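Local coordinates for protein DNA polymerase sliding clamp C (Sulfolobus tokodaii, PDB 3AIZ) that forms, with its partner subunits, a ring-shaped sliding clamp around DNA that tethers the replicative polymerase and other DNA-processing proteins to their template, at residues G161-L165 with I176-E181; F130-T136 with D213-F219; D152-A158 with A193-L199. All coordinates share one frame. Residues are numbered along the deposited sequence.

Overall arrangement
All three contacts lie in the C-terminal half of this PCNA subunit, where two antiparallel sheets pack against each other. Contacts 1 and 3 belong to one sheet, of order 172-178, 162-168, 153-159, 193-198; their centres are about 13 Å apart, and Y164 N lies 2.7 Å from K157 O, a probable hydrogen bond between the neighbouring middle strands. Contact 2 belongs to the other sheet, its centre about 11 Å from that of contact 1 and 15 Å from that of contact 3. Apolar side chains join the sheets: L163 CD1 is 3.5 Å from F219 CE1, and F130 CG is 3.5 Å from A158 CB. Contact 1 also borders the sliding clamp B subunit.

Contact 1 of 3, residues G161-L165 with I176-E181; sequences GKLYL and IELSTE
A beta hairpin pairs strand 162-168 with strand 172-178, and this contact is its open end. The segment axes approach to 4.8 Å at 157°, antiparallel. L163-L178 and L165-I176 are hydrogen-bonded pairs, with L163 N to L178 O at 2.9 Å, L178 N to L163 O at 2.7 Å, L165 N to I176 O at 3.0 Å and I176 N to L165 O at 2.9 Å; Y164-E177 between them is non-hydrogen-bonded. L178 (m, chi2 72°) packs beside both leucines, CB 4.2 Å from L163 CB and CD1 4.0 Å from L165 CG, on the face that also meets I142 of helix 136-149. On the other face, Y164 CE2 rests 3.7 Å from E177 CG. The E177 backbone is hydrogen-bonded to the sliding clamp B chain, placing this edge strand at a subunit interface. K162, extended as mttt, runs over S179, CG 3.5 Å from S179 CB. Its NZ closes a salt-bridge network, 3.3 Å from E177 OE2 (weak as a hydrogen bond) and 2.8 Å from E181 OE2.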
# COMPACT_ATOMS: atom_id res chain seq x y z
N GLY C 161 9.18 -37.24 16.97
CA GLY C 161 8.60 -37.45 15.66
C GLY C 161 8.21 -36.15 14.98
O GLY C 161 7.66 -36.16 13.88
N LYS C 162 8.49 -35.03 15.63
CA LYS C 162 8.17 -33.72 15.06
C LYS C 162 9.43 -33.02 14.57
O LYS C 162 10.52 -33.20 15.12
CB LYS C 162 7.44 -32.85 16.08
CG LYS C 162 6.09 -33.40 16.51
CD LYS C 162 5.37 -32.42 17.42
CE LYS C 162 4.03 -32.97 17.87
NZ LYS C 162 3.31 -32.00 18.74
N LEU C 163 9.27 -32.22 13.52
CA LEU C 163 10.39 -31.49 12.94
C LEU C 163 10.34 -30.01 13.31
O LEU C 163 9.31 -29.35 13.15
CB LEU C 163 10.39 -31.65 11.41
CG LEU C 163 11.56 -31.00 10.67
CD1 LEU C 163 12.89 -31.48 11.23
CD2 LEU C 163 11.47 -31.28 9.18
N TYR C 164 11.45 -29.49 13.81
CA TYR C 164 11.54 -28.09 14.20
C TYR C 164 12.60 -27.36 13.39
O TYR C 164 13.79 -27.63 13.53
CB TYR C 164 11.85 -27.98 15.69
CG TYR C 164 10.79 -28.56 16.59
CD1 TYR C 164 10.92 -29.84 17.12
CD2 TYR C 164 9.65 -27.83 16.91
CE1 TYR C 164 9.95 -30.37 17.95
CE2 TYR C 164 8.67 -28.36 17.74
CZ TYR C 164 8.83 -29.63 18.25
OH TYR C 164 7.86 -30.15 19.07
N LEU C 165 12.17 -26.43 12.55
CA LEU C 165 13.09 -25.63 11.76
C LEU C 165 13.34 -24.28 12.42
O LEU C 165 12.43 -23.47 12.54
CB LEU C 165 12.55 -25.43 10.34
CG LEU C 165 12.11 -26.69 9.61
CD1 LEU C 165 11.73 -26.36 8.17
CD2 LEU C 165 13.20 -27.74 9.64
N ILE C 176 9.84 -22.93 13.62
CA ILE C 176 8.55 -23.36 13.11
C ILE C 176 8.40 -24.87 13.30
O ILE C 176 9.28 -25.64 12.92
CB ILE C 176 8.39 -23.01 11.62
CG1 ILE C 176 8.66 -21.52 11.40
CG2 ILE C 176 7.00 -23.39 11.13
CD1 ILE C 176 8.45 -21.06 9.97
N GLU C 177 7.28 -25.28 13.88
CA GLU C 177 7.03 -26.69 14.14
C GLU C 177 6.28 -27.35 12.99
O GLU C 177 5.27 -26.84 12.52
CB GLU C 177 6.23 -26.86 15.43
CG GLU C 177 5.68 -28.26 15.64
CD GLU C 177 4.71 -28.34 16.80
OE1 GLU C 177 4.62 -27.37 17.57
OE2 GLU C 177 4.04 -29.39 16.94
N LEU C 178 6.80 -28.49 12.53
CA LEU C 178 6.11 -29.30 11.54
C LEU C 178 5.81 -30.67 12.14
O LEU C 178 6.68 -31.29 12.75
CB LEU C 178 6.95 -29.47 10.28
CG LEU C 178 7.24 -28.24 9.41
CD1 LEU C 178 8.23 -27.31 10.08
CD2 LEU C 178 7.77 -28.69 8.05
N SER C 179 4.58 -31.13 11.97
CA SER C 179 4.17 -32.42 12.53
C SER C 179 2.92 -32.93 11.83
O SER C 179 2.25 -32.19 11.12
CB SER C 179 3.91 -32.29 14.03
OG SER C 179 2.86 -31.38 14.29
N THR C 180 2.61 -34.20 12.05
CA THR C 180 1.37 -34.78 11.53
C THR C 180 0.18 -34.11 12.22
O THR C 180 -0.92 -34.08 11.68
CB THR C 180 1.32 -36.29 11.77
OG1 THR C 180 1.46 -36.55 13.17
CG2 THR C 180 2.44 -36.98 11.02
N GLU C 181 0.43 -33.58 13.41
CA GLU C 181 -0.59 -32.88 14.19
C GLU C 181 -1.08 -31.63 13.47
O GLU C 181 -2.28 -31.46 13.25
CB GLU C 181 -0.03 -32.52 15.57
CG GLU C 181 -0.89 -31.54 16.35
CD GLU C 181 -0.27 -31.17 17.69
OE1 GLU C 181 -0.60 -30.09 18.23
OE2 GLU C 181 0.54 -31.96 18.22

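Contact 2 of 3, residues F130-T136 with D213-F219; sequences FKAKALT and DTVEIAF
Short backbone hydrogen bonds hold strand 130-135 to strand 214-220. A132 and I217 exchange the tightest two, A132 N to I217 O at 2.7 Å and I217 N to A132 O at 2.6 Å. A134 and V215 follow, with A134 N to V215 O at 3.0 Å and V215 N to A134 O at 2.8 Å. At one end F219 N reaches F130 O weakly at 3.4 Å; at the other, T136 N, in the first turn of helix 136-149, bonds D213 O at 3.0 Å. K131-A218, K133-E216 and L135-T214 are the intervening non-hydrogen-bonded pairs. The segment axes are antiparallel at 161° and 4.6 Å apart at closest. The hydroxyl of T136 (m) bonds S212, and that of T214 (p) is paired with N230. On one face the aliphatic stems of K133 and E216 run together, CG to CG 4.2 Å, and K131 CG lies 4.0 Å from A218 CB. The other face carries F130, A132, A134, V215, I217 and F219. The rings of F130 (t) and F219 (p) meet obliquely, centroids 5.5 Å apart and planes at 54°, with CD1 of F130 3.5 Å from CE1 of F219; both touch A193 and A158 of the opposing sheet. Strand 214-220 pairs on its other side with strand 223-231, within the long antiparallel sheet that spans both domains of a PCNA subunit.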
# COMPACT_ATOMS: atom_id res chain seq x y z
N PHE C 130 16.82 -39.77 11.31
CA PHE C 130 15.45 -39.28 11.22
C PHE C 130 15.04 -39.04 9.77
O PHE C 130 15.87 -38.68 8.93
CB PHE C 130 15.28 -38.00 12.04
CG PHE C 130 13.94 -37.35 11.88
CD1 PHE C 130 13.76 -36.31 10.99
CD2 PHE C 130 12.86 -37.78 12.63
CE1 PHE C 130 12.53 -35.71 10.84
CE2 PHE C 130 11.62 -37.18 12.49
CZ PHE C 130 11.46 -36.14 11.59
N LYS C 131 13.76 -39.23 9.48
CA LYS C 131 13.25 -39.05 8.13
C LYS C 131 11.77 -38.68 8.15
O LYS C 131 10.95 -39.37 8.75
CB LYS C 131 13.47 -40.31 7.30
CG LYS C 131 13.19 -40.15 5.81
CD LYS C 131 13.56 -41.42 5.05
CE LYS C 131 15.00 -41.82 5.33
NZ LYS C 131 15.40 -43.03 4.57
N ALA C 132 11.43 -37.58 7.49
CA ALA C 132 10.05 -37.09 7.47
C ALA C 132 9.58 -36.78 6.05
O ALA C 132 10.36 -36.36 5.20
CB ALA C 132 9.91 -35.86 8.35
N LYS C 133 8.29 -36.98 5.82
CA LYS C 133 7.69 -36.69 4.52
C LYS C 133 6.68 -35.56 4.69
O LYS C 133 6.02 -35.45 5.73
CB LYS C 133 7.01 -37.94 3.96
CG LYS C 133 6.54 -37.82 2.52
CD LYS C 133 5.96 -39.14 2.04
CE LYS C 133 5.52 -39.06 0.59
NZ LYS C 133 4.97 -40.36 0.11
N ALA C 134 6.55 -34.72 3.67
CA ALA C 134 5.65 -33.57 3.74
C ALA C 134 5.28 -33.08 2.35
O ALA C 134 5.96 -33.37 1.37
CB ALA C 134 6.28 -32.45 4.54
N LEU C 135 4.18 -32.33 2.27
CA LEU C 135 3.79 -31.68 1.02
C LEU C 135 4.85 -30.68 0.60
O LEU C 135 5.25 -29.83 1.39
CB LEU C 135 2.44 -30.97 1.17
CG LEU C 135 1.18 -31.80 0.97
CD1 LEU C 135 -0.04 -30.91 1.10
CD2 LEU C 135 1.20 -32.49 -0.38
N THR C 136 5.29 -30.78 -0.65
CA THR C 136 6.30 -29.86 -1.17
C THR C 136 5.81 -28.42 -1.03
O THR C 136 6.58 -27.53 -0.68
CB THR C 136 6.64 -30.16 -2.63
OG1 THR C 136 7.14 -31.49 -2.75
CG2 THR C 136 7.69 -29.18 -3.15
N ASP C 213 5.55 -32.96 -5.90
CA ASP C 213 4.33 -33.16 -5.12
C ASP C 213 4.63 -33.26 -3.63
O ASP C 213 4.13 -32.47 -2.83
CB ASP C 213 3.58 -34.41 -5.61
CG ASP C 213 4.50 -35.59 -5.88
OD1 ASP C 213 4.92 -36.27 -4.91
OD2 ASP C 213 4.81 -35.84 -7.06
N THR C 214 5.46 -34.23 -3.26
CA THR C 214 5.87 -34.40 -1.87
C THR C 214 7.38 -34.32 -1.73
O THR C 214 8.11 -34.56 -2.69
CB THR C 214 5.38 -35.75 -1.29
OG1 THR C 214 6.01 -36.83 -1.98
CG2 THR C 214 3.87 -35.87 -1.43
N VAL C 215 7.85 -33.98 -0.54
CA VAL C 215 9.28 -33.86 -0.28
C VAL C 215 9.69 -34.66 0.95
O VAL C 215 9.04 -34.60 1.99
CB VAL C 215 9.70 -32.38 -0.09
CG1 VAL C 215 8.84 -31.72 0.98
CG2 VAL C 215 11.18 -32.28 0.25
N GLU C 216 10.78 -35.41 0.83
CA GLU C 216 11.28 -36.21 1.94
C GLU C 216 12.49 -35.54 2.58
O GLU C 216 13.48 -35.24 1.91
CB GLU C 216 11.63 -37.63 1.47
CG GLU C 216 10.43 -38.39 0.91
CD GLU C 216 10.80 -39.76 0.39
OE1 GLU C 216 11.70 -40.40 0.97
OE2 GLU C 216 10.18 -40.20 -0.61
N ILE C 217 12.39 -35.31 3.89
CA ILE C 217 13.44 -34.63 4.64
C ILE C 217 14.16 -35.62 5.55
O ILE C 217 13.54 -36.26 6.39
CB ILE C 217 12.86 -33.51 5.51
CG1 ILE C 217 11.86 -32.67 4.70
CG2 ILE C 217 13.97 -32.65 6.09
CD1 ILE C 217 11.06 -31.70 5.54
N ALA C 218 15.47 -35.75 5.37
CA ALA C 218 16.27 -36.66 6.18
C ALA C 218 17.57 -35.99 6.61
O ALA C 218 18.20 -35.28 5.83
CB ALA C 218 16.56 -37.94 5.41
N PHE C 219 17.98 -36.23 7.85
CA PHE C 219 19.18 -35.59 8.38
C PHE C 219 19.64 -36.24 9.67
O PHE C 219 18.98 -37.14 10.20
CB PHE C 219 18.93 -34.10 8.61
CG PHE C 219 17.93 -33.82 9.69
CD1 PHE C 219 16.58 -33.68 9.39
CD2 PHE C 219 18.32 -33.70 11.01
CE1 PHE C 219 15.65 -33.42 10.37
CE2 PHE C 219 17.40 -33.45 12.01
CZ PHE C 219 16.06 -33.31 11.69

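Contact 3 of 3, residues D152-A158 with A193-L199; sequences DSITFKA and AESVYGL
Strands 153-158 and 193-198 run antiparallel, axes 4.5 Å apart at closest and inclined at 152°. Three hydrogen-bonded pairs set the register: I154-Y197 (I154 N to Y197 O 2.7 Å, Y197 N to I154 O 3.1 Å), F156-S195 (F156 N to S195 O 2.9 Å, S195 N to F156 O 3.1 Å) and A158-A193 (A158 N to A193 O 2.6 Å, A193 N to A158 O 3.2 Å). L199 N reaches D152 O weakly at 3.4 Å, where helix 199-203 begins. On the inner face, Y197 (m) turns its ring edge to the face of F156 (m), an offset edge-to-face pair with centroids 5.7 Å apart and planes at 78°. I154 CG1 meets L199 CG at 3.7 Å. On the other face V196 CG2 lies 3.4 Å from T155 OG1, which is hydrogen-bonded to N168. The pair forms one edge of the C-terminal domain's four-stranded antiparallel sheet, strand 193-198 outermost within the chain and 162-168 beyond 153-159; F156 packs on I217 and L225, Y197 on F219 and L225, of the opposing sheet.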
# COMPACT_ATOMS: atom_id res chain seq x y z
N ASP C 152 21.76 -16.97 9.08
CA ASP C 152 22.95 -17.58 8.49
C ASP C 152 22.80 -19.09 8.38
O ASP C 152 23.47 -19.72 7.56
CB ASP C 152 24.18 -17.23 9.32
CG ASP C 152 24.43 -15.74 9.41
OD1 ASP C 152 24.03 -15.01 8.48
OD2 ASP C 152 25.04 -15.29 10.40
N SER C 153 21.91 -19.66 9.18
CA SER C 153 21.76 -21.11 9.24
C SER C 153 20.35 -21.53 9.66
O SER C 153 19.61 -20.74 10.24
CB SER C 153 22.78 -21.70 10.21
OG SER C 153 22.61 -21.17 11.51
N ILE C 154 20.00 -22.77 9.35
CA ILE C 154 18.72 -23.33 9.76
C ILE C 154 18.94 -24.61 10.55
O ILE C 154 19.43 -25.60 10.01
CB ILE C 154 17.83 -23.67 8.55
CG1 ILE C 154 17.59 -22.42 7.69
CG2 ILE C 154 16.51 -24.28 9.00
CD1 ILE C 154 16.71 -22.68 6.49
N THR C 155 18.58 -24.59 11.83
CA THR C 155 18.69 -25.78 12.66
C THR C 155 17.53 -26.73 12.39
O THR C 155 16.36 -26.38 12.61
CB THR C 155 18.72 -25.45 14.16
OG1 THR C 155 19.97 -24.84 14.50
CG2 THR C 155 18.55 -26.72 14.99
N PHE C 156 17.85 -27.93 11.90
CA PHE C 156 16.86 -28.99 11.74
C PHE C 156 16.90 -29.88 12.97
O PHE C 156 17.90 -30.54 13.24
CB PHE C 156 17.16 -29.82 10.49
CG PHE C 156 16.72 -29.18 9.21
CD1 PHE C 156 17.35 -28.03 8.74
CD2 PHE C 156 15.70 -29.73 8.45
CE1 PHE C 156 16.95 -27.45 7.55
CE2 PHE C 156 15.30 -29.15 7.27
CZ PHE C 156 15.93 -28.00 6.82
N LYS C 157 15.81 -29.88 13.73
CA LYS C 157 15.75 -30.66 14.96
C LYS C 157 14.52 -31.56 15.00
O LYS C 157 13.40 -31.11 14.82
CB LYS C 157 15.77 -29.73 16.18
CG LYS C 157 15.76 -30.45 17.52
CD LYS C 157 16.15 -29.50 18.64
CE LYS C 157 15.99 -30.15 20.01
NZ LYS C 157 14.56 -30.39 20.34
N ALA C 158 14.76 -32.85 15.23
CA ALA C 158 13.67 -33.82 15.34
C ALA C 158 13.49 -34.25 16.79
O ALA C 158 14.44 -34.70 17.43
CB ALA C 158 13.94 -35.01 14.44
N ALA C 193 16.95 -36.30 16.33
CA ALA C 193 18.18 -35.86 15.70
C ALA C 193 18.22 -34.34 15.63
O ALA C 193 17.19 -33.67 15.75
CB ALA C 193 18.30 -36.45 14.31
N GLU C 194 19.41 -33.79 15.45
CA GLU C 194 19.58 -32.34 15.38
C GLU C 194 20.91 -31.96 14.75
O GLU C 194 21.96 -32.48 15.13
CB GLU C 194 19.45 -31.71 16.77
CG GLU C 194 19.65 -30.21 16.80
CD GLU C 194 19.57 -29.63 18.20
OE1 GLU C 194 19.33 -30.40 19.15
OE2 GLU C 194 19.74 -28.40 18.35
N SER C 195 20.86 -31.05 13.78
CA SER C 195 22.07 -30.51 13.16
C SER C 195 21.74 -29.20 12.46
O SER C 195 20.58 -28.89 12.23
CB SER C 195 22.67 -31.52 12.18
OG SER C 195 21.73 -31.87 11.17
N VAL C 196 22.78 -28.44 12.13
CA VAL C 196 22.60 -27.13 11.53
C VAL C 196 23.06 -27.11 10.08
O VAL C 196 24.05 -27.75 9.73
CB VAL C 196 23.36 -26.05 12.32
CG1 VAL C 196 23.06 -24.67 11.75
CG2 VAL C 196 23.00 -26.11 13.79
N TYR C 197 22.33 -26.38 9.23
CA TYR C 197 22.68 -26.28 7.82
C TYR C 197 22.58 -24.85 7.32
O TYR C 197 21.87 -24.03 7.90
CB TYR C 197 21.77 -27.19 6.98
CG TYR C 197 21.79 -28.63 7.42
CD1 TYR C 197 22.82 -29.48 7.04
CD2 TYR C 197 20.78 -29.15 8.22
CE1 TYR C 197 22.85 -30.80 7.44
CE2 TYR C 197 20.80 -30.47 8.62
CZ TYR C 197 21.83 -31.29 8.23
OH TYR C 197 21.85 -32.60 8.63
N GLY C 198 23.31 -24.54 6.25
CA GLY C 198 23.29 -23.21 5.67
C GLY C 198 21.90 -22.82 5.22
O GLY C 198 21.23 -23.59 4.53
N LEU C 199 21.47 -21.63 5.61
CA LEU C 199 20.12 -21.17 5.30
C LEU C 199 19.90 -21.02 3.79
O LEU C 199 18.91 -21.53 3.26
CB LEU C 199 19.82 -19.86 6.02
CG LEU C 199 18.40 -19.28 5.90
CD1 LEU C 199 18.06 -18.43 7.12
CD2 LEU C 199 18.24 -18.48 4.62